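Local coordinates for protein 4-amino-4-deoxy-L-arabinose transferase or related glycosyltransferases of PMT family (Cupriavidus metallidurans, PDB 5EZM) that probably transfers a pentose sugar, aminoarabinose, to lipid A at the membrane, as a zinc-containing glycosyltransferase of the GT-C fold, at residues S72-W75 and V76-R79; I78-A82 and L83-E87; P90-M93 and W94-V98; Y252-S255 and V256-E260; L493-Y496 and L497-P500. All coordinates share one frame; numbering follows the deposited sequence.

Contact 1 (S72-W75 and V76-R79). With MPG ([(Z)-octadec-9-enyl] (2R)-2,3-bis(oxidanyl)propanoate), chain B; MPG ([(Z)-octadec-9-enyl] (2R)-2,3-bis(oxidanyl)propanoate), chain C.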
# COMPACT_ATOMS: atom_id res chain seq x y z
N SER A 72 -22.31 8.43 1.78
CA SER A 72 -22.80 9.75 1.40
C SER A 72 -23.10 9.89 -0.08
O SER A 72 -23.99 10.66 -0.45
CB SER A 72 -21.77 10.83 1.79
OG SER A 72 -20.63 10.76 0.96
N GLY A 73 -22.38 9.16 -0.94
CA GLY A 73 -22.53 9.31 -2.37
C GLY A 73 -21.73 10.45 -2.97
O GLY A 73 -21.69 10.57 -4.20
N ASP A 74 -21.10 11.28 -2.15
CA ASP A 74 -20.29 12.39 -2.65
C ASP A 74 -18.92 11.85 -3.03
O ASP A 74 -18.05 11.65 -2.18
CB ASP A 74 -20.17 13.49 -1.59
CG ASP A 74 -19.63 14.79 -2.15
OD1 ASP A 74 -19.02 14.77 -3.24
OD2 ASP A 74 -19.82 15.83 -1.49
N TRP A 75 -18.72 11.60 -4.32
CA TRP A 75 -17.45 11.10 -4.84
C TRP A 75 -16.47 12.22 -5.19
O TRP A 75 -15.42 11.94 -5.78
CB TRP A 75 -17.68 10.23 -6.07
CG TRP A 75 -18.31 8.89 -5.78
CD1 TRP A 75 -19.19 8.59 -4.79
CD2 TRP A 75 -18.08 7.67 -6.50
NE1 TRP A 75 -19.53 7.26 -4.85
CE2 TRP A 75 -18.86 6.67 -5.89
CE3 TRP A 75 -17.29 7.33 -7.60
CZ2 TRP A 75 -18.88 5.36 -6.34
CZ3 TRP A 75 -17.31 6.02 -8.05
CH2 TRP A 75 -18.10 5.05 -7.42
N VAL A 76 -16.79 13.46 -4.86
CA VAL A 76 -15.96 14.61 -5.20
C VAL A 76 -15.27 15.18 -3.97
O VAL A 76 -14.04 15.32 -3.94
CB VAL A 76 -16.79 15.70 -5.92
CG1 VAL A 76 -15.92 16.90 -6.25
CG2 VAL A 76 -17.44 15.13 -7.17
N THR A 77 -16.04 15.52 -2.94
CA THR A 77 -15.50 16.13 -1.72
C THR A 77 -15.13 15.01 -0.75
O THR A 77 -15.98 14.47 -0.05
CB THR A 77 -16.51 17.09 -1.11
OG1 THR A 77 -16.98 17.99 -2.13
CG2 THR A 77 -15.87 17.90 0.01
N ILE A 78 -13.84 14.66 -0.72
CA ILE A 78 -13.35 13.62 0.17
C ILE A 78 -13.48 14.08 1.61
O ILE A 78 -13.15 15.22 1.96
CB ILE A 78 -11.89 13.26 -0.18
CG1 ILE A 78 -11.79 12.77 -1.62
CG2 ILE A 78 -11.35 12.21 0.77
CD1 ILE A 78 -10.36 12.58 -2.09
N ARG A 79 -13.96 13.18 2.48
CA ARG A 79 -14.12 13.49 3.89
C ARG A 79 -13.59 12.35 4.75
O ARG A 79 -13.71 11.18 4.40
CB ARG A 79 -15.59 13.76 4.23
CG ARG A 79 -16.10 15.08 3.68
CD ARG A 79 -17.46 15.45 4.25
NE ARG A 79 -17.94 16.71 3.69
CZ ARG A 79 -17.73 17.90 4.25
NH1 ARG A 79 -17.05 17.98 5.39
NH2 ARG A 79 -18.19 18.99 3.67
C2 MPG B . -25.11 8.05 -6.12
C3 MPG B . -23.96 7.32 -6.80
C4 MPG B . -22.82 8.26 -7.17
C5 MPG B . -21.97 7.71 -8.33
C6 MPG B . -20.72 8.57 -8.59
C1 MPG B . -26.39 7.21 -6.09
C2 MPG C . -19.79 2.37 -9.96
C3 MPG C . -20.69 3.28 -9.15
C4 MPG C . -20.95 2.72 -7.75
C5 MPG C . -22.23 3.28 -7.11
C6 MPG C . -22.22 3.16 -5.58
C7 MPG C . -23.48 3.76 -4.94
C8 MPG C . -23.18 4.43 -3.57
C9 MPG C . -24.43 5.09 -2.95
C1 MPG C . -19.38 2.98 -11.30
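An Asx turn from Asp74 to Val76 shapes the loop that runs from helix 58-72 to strand 79-80. One carboxylate oxygen takes two backbone N-H groups. Val76 N lies 3.1 Å from Asp74 OD1, on its anti side and 26° out of the carboxylate plane. Thr77 N, also 3.1 Å from Asp74 OD1, gives a nearly straight bond (173°) from well above the same face. With CG anti to the backbone N (chi1 -166°), Asp74 sets its carboxylate beside the backbone of Val76 and Thr77, and Asp74 OD2 comes to 3.6 Å from Thr77 CB. Arg257 adds a long, weak ion pair to OD1. Val76, leaving the turn, packs on Leu253 and Val254 of helix 236-257. Upstream, where helix 58-72 ends, Ser72 OG accepts the N-H of Asp74 at 3.2 Å from Asp74 N, an ST turn. The Trp75 indole lies against bound lipid, while the backbone O of Trp75 accepts from Trp94 NE1. MPG of chain B sets C6 over the centre of one indole face, 3.5 Å from Trp75 CD2. MPG of chain C meets the six-membered ring obliquely, its C3 lying 3.6 Å from Trp75 CH2.

Contact 2 (I78-A82 and L83-E87); sequences IRYNA and LKYFE
Tyr80 turns a ring edge to the face of Tyr85 in a T-shaped pair, centroids 5.8 Å apart and planes at 70°, on one side of a beta hairpin with a two-residue turn. Both tyrosines carry CG anti to the backbone N (chi1 -172° and -171°), which sets the two rings against each other. Asn81 ND2 lies over one face of the Tyr80 ring, toward its rim, while Asn81 OD1 accepts from Leu501 N; Glu87 CB covers part of a Tyr85 face, and Ile78 CG2 reaches the Tyr85 edge. Tyr80 CB and Tyr85 CB pack 3.8 Å apart. Lys84 CB lies over a Phe86 face. The Arg79 guanidinium is also covered on a face: Lys84 CG sits 3.8 Å from Arg79 NH1, and Leu83 CA lies at the edge. Both cations have their own anions, Glu517 for Arg79 and Glu260 for Lys84, which probably offsets their nearness. The hairpin closes through a type I' turn, Asn81 and Ala82 both having positive phi. Tyr80 and Leu83 form the antiparallel hydrogen-bonded pair; Leu83 N is 3.2 Å from Tyr80 O. Tyr85 N adds a nearly straight bond to Ile78 O at 3.0 Å. Glu68 of helix 58-72 accepts the N-H groups of Asn81 and Ala82 at the tip. Beyond strand 83-84 the chain runs on to the metal site, where Glu87 OE2 binds the zinc ion together with His268 and His270. The Arg79 chain, extended from CG to NE, runs alongside the turn, and NH1 donates to Ala82 O at 2.9 Å from above the carbonyl plane.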
# COMPACT_ATOMS: atom_id res chain seq x y z
N ILE A 78 -13.84 14.66 -0.72
CA ILE A 78 -13.35 13.62 0.17
C ILE A 78 -13.48 14.08 1.61
O ILE A 78 -13.15 15.22 1.96
CB ILE A 78 -11.89 13.26 -0.18
CG1 ILE A 78 -11.79 12.77 -1.62
CG2 ILE A 78 -11.35 12.21 0.77
CD1 ILE A 78 -10.36 12.58 -2.09
N ARG A 79 -13.96 13.18 2.48
CA ARG A 79 -14.12 13.49 3.89
C ARG A 79 -13.59 12.35 4.75
O ARG A 79 -13.71 11.18 4.40
CB ARG A 79 -15.59 13.76 4.23
CG ARG A 79 -16.10 15.08 3.68
CD ARG A 79 -17.46 15.45 4.25
NE ARG A 79 -17.94 16.71 3.69
CZ ARG A 79 -17.73 17.90 4.25
NH1 ARG A 79 -17.05 17.98 5.39
NH2 ARG A 79 -18.19 18.99 3.67
N TYR A 80 -12.99 12.72 5.88
CA TYR A 80 -12.46 11.78 6.85
C TYR A 80 -13.02 12.17 8.21
O TYR A 80 -12.70 13.24 8.73
CB TYR A 80 -10.92 11.79 6.86
CG TYR A 80 -10.28 10.70 7.69
CD1 TYR A 80 -10.90 9.47 7.88
CD2 TYR A 80 -9.05 10.91 8.31
CE1 TYR A 80 -10.31 8.47 8.64
CE2 TYR A 80 -8.45 9.92 9.07
CZ TYR A 80 -9.08 8.70 9.24
OH TYR A 80 -8.49 7.71 10.00
N ASN A 81 -13.88 11.31 8.76
CA ASN A 81 -14.62 11.61 9.98
C ASN A 81 -15.43 12.89 9.82
O ASN A 81 -15.36 13.81 10.65
CB ASN A 81 -13.69 11.67 11.19
CG ASN A 81 -13.01 10.33 11.45
OD1 ASN A 81 -13.57 9.45 12.10
ND2 ASN A 81 -11.79 10.17 10.94
N ALA A 82 -16.18 12.96 8.72
CA ALA A 82 -17.11 14.04 8.41
C ALA A 82 -16.38 15.33 8.08
O ALA A 82 -17.01 16.35 7.79
CB ALA A 82 -18.09 14.26 9.57
N LEU A 83 -15.05 15.31 8.10
CA LEU A 83 -14.25 16.50 7.86
C LEU A 83 -13.51 16.41 6.53
O LEU A 83 -13.07 15.33 6.13
CB LEU A 83 -13.23 16.73 8.99
CG LEU A 83 -13.82 16.91 10.38
CD1 LEU A 83 -12.68 17.00 11.39
CD2 LEU A 83 -14.69 18.16 10.43
N LYS A 84 -13.39 17.55 5.86
CA LYS A 84 -12.72 17.60 4.57
C LYS A 84 -11.30 17.09 4.69
O LYS A 84 -10.55 17.48 5.58
CB LYS A 84 -12.71 19.04 4.03
CG LYS A 84 -14.08 19.58 3.67
CD LYS A 84 -13.97 20.98 3.10
CE LYS A 84 -15.32 21.50 2.64
NZ LYS A 84 -15.20 22.79 1.90
N TYR A 85 -10.93 16.19 3.78
CA TYR A 85 -9.60 15.59 3.72
C TYR A 85 -9.07 15.82 2.31
O TYR A 85 -9.45 15.10 1.38
CB TYR A 85 -9.65 14.11 4.08
CG TYR A 85 -8.29 13.46 4.25
CD1 TYR A 85 -7.50 13.75 5.36
CD2 TYR A 85 -7.81 12.56 3.32
CE1 TYR A 85 -6.26 13.15 5.53
CE2 TYR A 85 -6.57 11.96 3.48
CZ TYR A 85 -5.80 12.26 4.58
OH TYR A 85 -4.57 11.66 4.75
N PHE A 86 -8.21 16.82 2.15
CA PHE A 86 -7.67 17.20 0.85
C PHE A 86 -6.19 16.86 0.72
O PHE A 86 -5.46 17.52 -0.03
CB PHE A 86 -7.89 18.69 0.59
CG PHE A 86 -9.34 19.07 0.46
CD1 PHE A 86 -10.29 18.13 0.11
CD2 PHE A 86 -9.74 20.38 0.69
CE1 PHE A 86 -11.63 18.49 -0.01
CE2 PHE A 86 -11.07 20.75 0.56
CZ PHE A 86 -12.02 19.80 0.21
N GLU A 87 -5.72 15.83 1.43
CA GLU A 87 -4.32 15.45 1.36
C GLU A 87 -4.04 14.40 0.28
O GLU A 87 -2.87 14.16 -0.03
CB GLU A 87 -3.82 14.93 2.73
CG GLU A 87 -4.24 15.80 3.94
CD GLU A 87 -3.08 16.49 4.69
OE1 GLU A 87 -1.90 16.33 4.33
OE2 GLU A 87 -3.36 17.21 5.67

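Contact 3 (P90-M93 and W94-V98). With MPG ([(Z)-octadec-9-enyl] (2R)-2,3-bis(oxidanyl)propanoate), chain H.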
# COMPACT_ATOMS: atom_id res chain seq x y z
N PRO A 90 -8.66 10.97 -5.23
CA PRO A 90 -9.72 10.03 -4.82
C PRO A 90 -9.79 8.68 -5.52
O PRO A 90 -10.69 7.90 -5.18
CB PRO A 90 -10.98 10.84 -5.14
CG PRO A 90 -10.61 11.53 -6.41
CD PRO A 90 -9.14 11.88 -6.29
N PHE A 91 -8.91 8.36 -6.48
CA PHE A 91 -9.13 7.15 -7.28
C PHE A 91 -9.14 5.89 -6.41
O PHE A 91 -10.00 5.02 -6.58
CB PHE A 91 -8.07 7.03 -8.38
CG PHE A 91 -8.16 5.74 -9.16
CD1 PHE A 91 -9.22 5.52 -10.02
CD2 PHE A 91 -7.20 4.76 -9.01
CE1 PHE A 91 -9.31 4.33 -10.74
CE2 PHE A 91 -7.29 3.58 -9.73
CZ PHE A 91 -8.34 3.37 -10.59
N HIS A 92 -8.19 5.78 -5.49
CA HIS A 92 -8.18 4.65 -4.56
C HIS A 92 -9.52 4.54 -3.84
O HIS A 92 -10.08 3.44 -3.70
CB HIS A 92 -7.04 4.80 -3.56
CG HIS A 92 -6.96 3.70 -2.55
ND1 HIS A 92 -6.05 2.67 -2.63
CD2 HIS A 92 -7.67 3.48 -1.42
CE1 HIS A 92 -6.21 1.86 -1.60
NE2 HIS A 92 -7.19 2.33 -0.85
N MET A 93 -10.07 5.67 -3.41
CA MET A 93 -11.36 5.65 -2.73
C MET A 93 -12.48 5.26 -3.67
O MET A 93 -13.39 4.53 -3.29
CB MET A 93 -11.63 7.01 -2.08
CG MET A 93 -10.89 7.21 -0.76
SD MET A 93 -9.10 7.42 -0.97
CE MET A 93 -9.01 9.17 -1.34
N TRP A 94 -12.44 5.75 -4.92
CA TRP A 94 -13.43 5.34 -5.91
C TRP A 94 -13.46 3.82 -6.05
O TRP A 94 -14.53 3.19 -6.00
CB TRP A 94 -13.14 5.99 -7.25
CG TRP A 94 -13.38 7.46 -7.28
CD1 TRP A 94 -14.05 8.20 -6.34
CD2 TRP A 94 -12.96 8.38 -8.30
NE1 TRP A 94 -14.07 9.53 -6.72
CE2 TRP A 94 -13.41 9.66 -7.91
CE3 TRP A 94 -12.26 8.24 -9.50
CZ2 TRP A 94 -13.17 10.80 -8.68
CZ3 TRP A 94 -12.02 9.38 -10.26
CH2 TRP A 94 -12.48 10.64 -9.85
N VAL A 95 -12.28 3.21 -6.22
CA VAL A 95 -12.22 1.76 -6.38
C VAL A 95 -12.74 1.06 -5.13
O VAL A 95 -13.58 0.15 -5.22
CB VAL A 95 -10.78 1.32 -6.70
CG1 VAL A 95 -10.71 -0.20 -6.82
CG2 VAL A 95 -10.30 1.98 -7.99
N THR A 96 -12.28 1.50 -3.96
CA THR A 96 -12.73 0.87 -2.72
C THR A 96 -14.24 0.98 -2.57
O THR A 96 -14.89 0.05 -2.08
CB THR A 96 -12.03 1.49 -1.51
OG1 THR A 96 -10.61 1.42 -1.68
CG2 THR A 96 -12.42 0.75 -0.23
N VAL A 97 -14.83 2.10 -3.01
CA VAL A 97 -16.26 2.30 -2.86
C VAL A 97 -17.03 1.38 -3.80
O VAL A 97 -18.08 0.83 -3.44
CB VAL A 97 -16.64 3.77 -3.07
CG1 VAL A 97 -18.13 3.91 -3.27
CG2 VAL A 97 -16.21 4.60 -1.87
N VAL A 98 -16.54 1.21 -5.03
CA VAL A 98 -17.15 0.22 -5.91
C VAL A 98 -17.09 -1.16 -5.26
O VAL A 98 -18.08 -1.91 -5.28
CB VAL A 98 -16.47 0.23 -7.29
CG1 VAL A 98 -17.02 -0.89 -8.16
CG2 VAL A 98 -16.67 1.57 -7.97
C2 MPG H . -13.50 0.42 -10.56
C3 MPG H . -12.58 -0.61 -11.20
C4 MPG H . -12.55 -1.96 -10.48
C5 MPG H . -13.34 -1.97 -9.16
C6 MPG H . -13.38 -3.37 -8.50
C7 MPG H . -13.92 -3.33 -7.06
C1 MPG H . -13.37 1.80 -11.19
O HOH W 1 -9.48 1.28 1.02
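Pro90 and Trp94 pack closely side by side in the first turns of helix 91-103, within the PMT-type region of this GT-C fold. The proline ring covers one indole face, Pro90 CG at 3.5 Å from Trp94 CZ2, and Pro90 CB stands over the five-membered ring in a CH-pi contact. Val95 CG2 makes a second CH-pi contact with a face of Phe91, 3.5 Å from Phe91 CZ, while Trp94 CE3 meets the edge of that ring. Regular i to i+4 bonds run beneath, such as Val95 N to Phe91 O at 2.9 Å. A glycine in place of Trp94 would probably leave Pro90 without its flat partner and Trp75 O without the indole N-H that it accepts. The lipid side is looser: Val95 CG1 is 3.9 Å from C5 of MPG chain H, and Val98 touches the same tail. A third side is polar and hydrated, where a water gives a hydrogen bond to Thr96 OG1 at 2.9 Å and bonds to His92 NE2. OG1 sits anti to the carbonyl carbon (chi1 -55°), where it can donate to His92 O at 2.9 Å; Thr96 N reaches that oxygen from the opposite face. His92 ND1 is bonded to Thr163. The hydroxyl thus donates to the backbone and accepts from the water, so this polar side is satisfied by backbone, water and a neighbouring helix.

Contact 4 (Y252-S255 and V256-E260); sequences YLVS and VRNPE. With MPG ([(Z)-octadec-9-enyl] (2R)-2,3-bis(oxidanyl)propanoate), chain K.
Asn258 folds back on Val254 where helix 236-257 stops. Its CB lies 3.3 Å from Val254 O, already beside the carbonyl that the residue will grip. CG follows, anti to its own carbonyl carbon (chi1 -43°), which keeps the amide over the last turn. At the tip the two branches part: ND2 donates to Val254 O at 3.1 Å, in the carbonyl plane on a lone pair, and rests 3.4 Å from Val254 CG2, whereas OD1 accepts from Lys84 NZ. Asn258 N, 2.9 Å from Val254 O, is the second donor to that oxygen and comes from above the carbonyl plane, so one residue fills it through both backbone and side chain. One residue earlier the helix is still regular, Arg257 N bonding to Leu253 O almost straight (172°). Val256 CG2 lies over a face of the Tyr252 ring, 3.5 Å from Tyr252 CZ, in a CH-pi contact. Beyond Asn258, Pro259 CA makes a CA-H...O contact with Ser255 O at 3.3 Å. Ser255 OG, bonded back to Phe251 O, touches a lipid tail, C8 of MPG chain K. Lipid on one side and an Asn, Arg and Glu gathered at the exit are consistent with the end of a membrane-spanning helix, here finished by an asparagine whose backbone N and side-chain ND2 both bond to Val254 O in the last turn.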
# COMPACT_ATOMS: atom_id res chain seq x y z
N TYR A 252 -11.50 20.14 -11.25
CA TYR A 252 -12.40 21.28 -11.45
C TYR A 252 -13.58 21.20 -10.49
O TYR A 252 -13.96 22.21 -9.88
CB TYR A 252 -12.88 21.34 -12.90
CG TYR A 252 -13.88 22.44 -13.15
CD1 TYR A 252 -13.46 23.74 -13.39
CD2 TYR A 252 -15.25 22.19 -13.15
CE1 TYR A 252 -14.37 24.76 -13.62
CE2 TYR A 252 -16.16 23.20 -13.37
CZ TYR A 252 -15.72 24.48 -13.61
OH TYR A 252 -16.62 25.49 -13.84
N LEU A 253 -14.19 20.02 -10.35
CA LEU A 253 -15.37 19.90 -9.50
C LEU A 253 -15.03 20.23 -8.05
O LEU A 253 -15.71 21.03 -7.41
CB LEU A 253 -15.96 18.50 -9.62
CG LEU A 253 -16.68 18.22 -10.94
CD1 LEU A 253 -17.06 16.75 -11.04
CD2 LEU A 253 -17.91 19.09 -11.07
N VAL A 254 -13.97 19.62 -7.52
CA VAL A 254 -13.63 19.83 -6.12
C VAL A 254 -13.10 21.25 -5.90
O VAL A 254 -13.27 21.81 -4.81
CB VAL A 254 -12.63 18.76 -5.64
CG1 VAL A 254 -11.22 19.06 -6.14
CG2 VAL A 254 -12.66 18.63 -4.12
N SER A 255 -12.49 21.85 -6.92
CA SER A 255 -12.00 23.22 -6.77
C SER A 255 -13.15 24.22 -6.80
O SER A 255 -13.12 25.23 -6.09
CB SER A 255 -10.99 23.55 -7.87
OG SER A 255 -9.83 22.75 -7.76
N VAL A 256 -14.17 23.96 -7.62
CA VAL A 256 -15.33 24.84 -7.69
C VAL A 256 -16.16 24.72 -6.41
O VAL A 256 -16.49 25.72 -5.77
CB VAL A 256 -16.18 24.53 -8.93
CG1 VAL A 256 -17.58 25.10 -8.79
CG2 VAL A 256 -15.50 25.07 -10.18
N ARG A 257 -16.50 23.49 -6.03
CA ARG A 257 -17.29 23.29 -4.82
C ARG A 257 -16.54 23.73 -3.57
O ARG A 257 -17.16 24.22 -2.62
CB ARG A 257 -17.71 21.82 -4.70
CG ARG A 257 -18.60 21.33 -5.83
CD ARG A 257 -19.06 19.90 -5.57
NE ARG A 257 -19.83 19.36 -6.69
CZ ARG A 257 -20.25 18.10 -6.76
NH1 ARG A 257 -19.98 17.26 -5.77
NH2 ARG A 257 -20.95 17.69 -7.81
N ASN A 258 -15.21 23.58 -3.56
CA ASN A 258 -14.38 23.96 -2.42
C ASN A 258 -13.25 24.85 -2.92
O ASN A 258 -12.19 24.36 -3.34
CB ASN A 258 -13.83 22.73 -1.71
CG ASN A 258 -14.87 21.66 -1.54
OD1 ASN A 258 -15.77 21.77 -0.70
ND2 ASN A 258 -14.77 20.60 -2.34
N PRO A 259 -13.44 26.18 -2.90
CA PRO A 259 -12.40 27.08 -3.41
C PRO A 259 -11.06 26.93 -2.73
O PRO A 259 -10.02 27.25 -3.34
CB PRO A 259 -13.00 28.47 -3.17
CG PRO A 259 -14.48 28.24 -3.16
CD PRO A 259 -14.67 26.89 -2.53
N GLU A 260 -11.02 26.46 -1.49
CA GLU A 260 -9.77 26.32 -0.76
C GLU A 260 -8.98 25.08 -1.16
O GLU A 260 -7.87 24.89 -0.65
CB GLU A 260 -10.04 26.30 0.75
CG GLU A 260 -10.68 25.02 1.28
CD GLU A 260 -12.16 24.90 0.96
OE1 GLU A 260 -12.71 25.82 0.32
OE2 GLU A 260 -12.77 23.89 1.35
C2 MPG K . -3.88 18.69 -13.13
C3 MPG K . -5.22 19.38 -13.36
C4 MPG K . -5.48 20.47 -12.32
C5 MPG K . -6.80 21.23 -12.53
C6 MPG K . -6.87 22.48 -11.64
C7 MPG K . -8.31 22.97 -11.39
C8 MPG K . -8.36 24.12 -10.35
C1 MPG K . -3.50 17.74 -14.27

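Contact 5 (L493-Y496 and L497-P500); sequences LPFY and LRHP
Phe495 O receives two bonds from Arg498, one from the backbone N at 3.0 Å and one from NH1 at 2.9 Å, arriving from opposite faces of the carbonyl plane. The oxygen lies only 8° out of the guanidinium plane, at its edge. A bend at chi2 (-72°) curls the arginine chain back to make this possible, and also brings NH1 over a face of the Phe495 ring, 4.0 Å from Phe495 CE2; the cation-pi attraction is long and at most weak. One residue back, Leu497 CD1 packs against Leu493 CG at 3.8 Å, while Leu497 N bonds to Leu493 O. The helix 493-497 ends here in a Schellman motif: Arg498 takes positive phi, and His499 N reaches back to Pro494 O at 3.1 Å in a nearly straight bond (171°), outside the bond from Arg498 N. Farther out, Leu497 also touches Ala470 and Ile473 of helix 470-474 and Leu483 of the mixed sheet. A serine at Leu497 would probably open a gap between these three and leave Leu493 CG without its apolar mate. The Phe495 ring packs on Ala63 and Glu64 of helix 58-72, so this short helix leans on a neighbour of the hairpin. Tyr496 OH bonds to Glu107 and to the backbone N of Leu54. The chain then goes on toward strand 502-504, with His499 ND1 bonded to Pro500 O.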
# COMPACT_ATOMS: atom_id res chain seq x y z
N LEU A 493 -10.96 2.40 14.98
CA LEU A 493 -12.18 2.19 15.75
C LEU A 493 -13.42 2.83 15.12
O LEU A 493 -14.48 2.17 15.10
CB LEU A 493 -12.00 2.69 17.19
CG LEU A 493 -13.18 2.45 18.13
CD1 LEU A 493 -13.42 0.97 18.32
CD2 LEU A 493 -12.95 3.13 19.46
N PRO A 494 -13.38 4.06 14.60
CA PRO A 494 -14.59 4.59 13.94
C PRO A 494 -15.07 3.74 12.78
O PRO A 494 -16.28 3.61 12.58
CB PRO A 494 -14.17 6.00 13.50
CG PRO A 494 -12.70 6.05 13.64
CD PRO A 494 -12.34 5.10 14.73
N PHE A 495 -14.15 3.14 12.01
CA PHE A 495 -14.57 2.25 10.93
C PHE A 495 -15.34 1.06 11.48
O PHE A 495 -16.42 0.72 10.98
CB PHE A 495 -13.36 1.77 10.13
CG PHE A 495 -13.70 0.74 9.08
CD1 PHE A 495 -14.17 1.12 7.83
CD2 PHE A 495 -13.55 -0.62 9.34
CE1 PHE A 495 -14.48 0.18 6.86
CE2 PHE A 495 -13.86 -1.57 8.37
CZ PHE A 495 -14.32 -1.17 7.13
N TYR A 496 -14.79 0.41 12.51
CA TYR A 496 -15.46 -0.76 13.07
C TYR A 496 -16.78 -0.40 13.74
O TYR A 496 -17.68 -1.23 13.82
CB TYR A 496 -14.54 -1.48 14.05
CG TYR A 496 -13.49 -2.30 13.34
CD1 TYR A 496 -13.82 -3.52 12.76
CD2 TYR A 496 -12.18 -1.86 13.24
CE1 TYR A 496 -12.87 -4.28 12.10
CE2 TYR A 496 -11.21 -2.61 12.58
CZ TYR A 496 -11.57 -3.82 12.02
OH TYR A 496 -10.63 -4.57 11.36
N LEU A 497 -16.91 0.85 14.21
CA LEU A 497 -18.18 1.28 14.79
C LEU A 497 -19.17 1.76 13.74
O LEU A 497 -20.35 1.96 14.07
CB LEU A 497 -17.94 2.40 15.80
CG LEU A 497 -17.27 1.97 17.10
CD1 LEU A 497 -16.92 3.17 17.95
CD2 LEU A 497 -18.17 1.01 17.86
N ARG A 498 -18.74 1.93 12.49
CA ARG A 498 -19.55 2.57 11.45
C ARG A 498 -20.07 3.92 11.95
O ARG A 498 -21.25 4.25 11.82
CB ARG A 498 -20.70 1.67 11.00
CG ARG A 498 -20.35 0.19 10.84
CD ARG A 498 -19.49 -0.05 9.61
NE ARG A 498 -19.48 -1.45 9.20
CZ ARG A 498 -18.49 -2.31 9.45
NH1 ARG A 498 -17.42 -1.91 10.13
NH2 ARG A 498 -18.57 -3.56 9.03
N HIS A 499 -19.16 4.70 12.54
CA HIS A 499 -19.53 5.92 13.24
C HIS A 499 -18.36 6.90 13.27
O HIS A 499 -17.29 6.56 13.79
CB HIS A 499 -20.00 5.60 14.65
CG HIS A 499 -20.68 6.73 15.35
ND1 HIS A 499 -20.01 7.86 15.76
CD2 HIS A 499 -21.97 6.91 15.72
CE1 HIS A 499 -20.85 8.68 16.35
NE2 HIS A 499 -22.05 8.13 16.34
N PRO A 500 -18.52 8.10 12.73
CA PRO A 500 -17.39 9.04 12.66
C PRO A 500 -17.08 9.67 14.01
O PRO A 500 -17.93 9.77 14.89
CB PRO A 500 -17.88 10.11 11.67
CG PRO A 500 -19.11 9.55 11.04
CD PRO A 500 -19.71 8.63 12.05

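In the fold
Contacts 2, 3 and 4 all touch contact 1, though contacts 3 and 4 stay about 7 Å apart at their nearest atoms. Contacts 1 and 2 share Ile78 and Arg79. Contact 1 meets contact 3 through Trp75 O and Trp94 NE1, 2.9 Å apart, and Ile78 CD1 packs on Pro90 CB. Val76 lies against contact 4, which contact 2 reaches by a salt bridge of 2.7 Å from Lys84 NZ to Glu260 OE2. Contact 5, in the C-terminal region, touches contact 2 through Asn81 and Pro494, their centres about 15 Å apart. Contact 2 holds Glu87, a zinc ligand, and the side chain of Tyr85 is about 7 Å from the zinc ion. Contacts 1, 3 and 4 meet bound lipid.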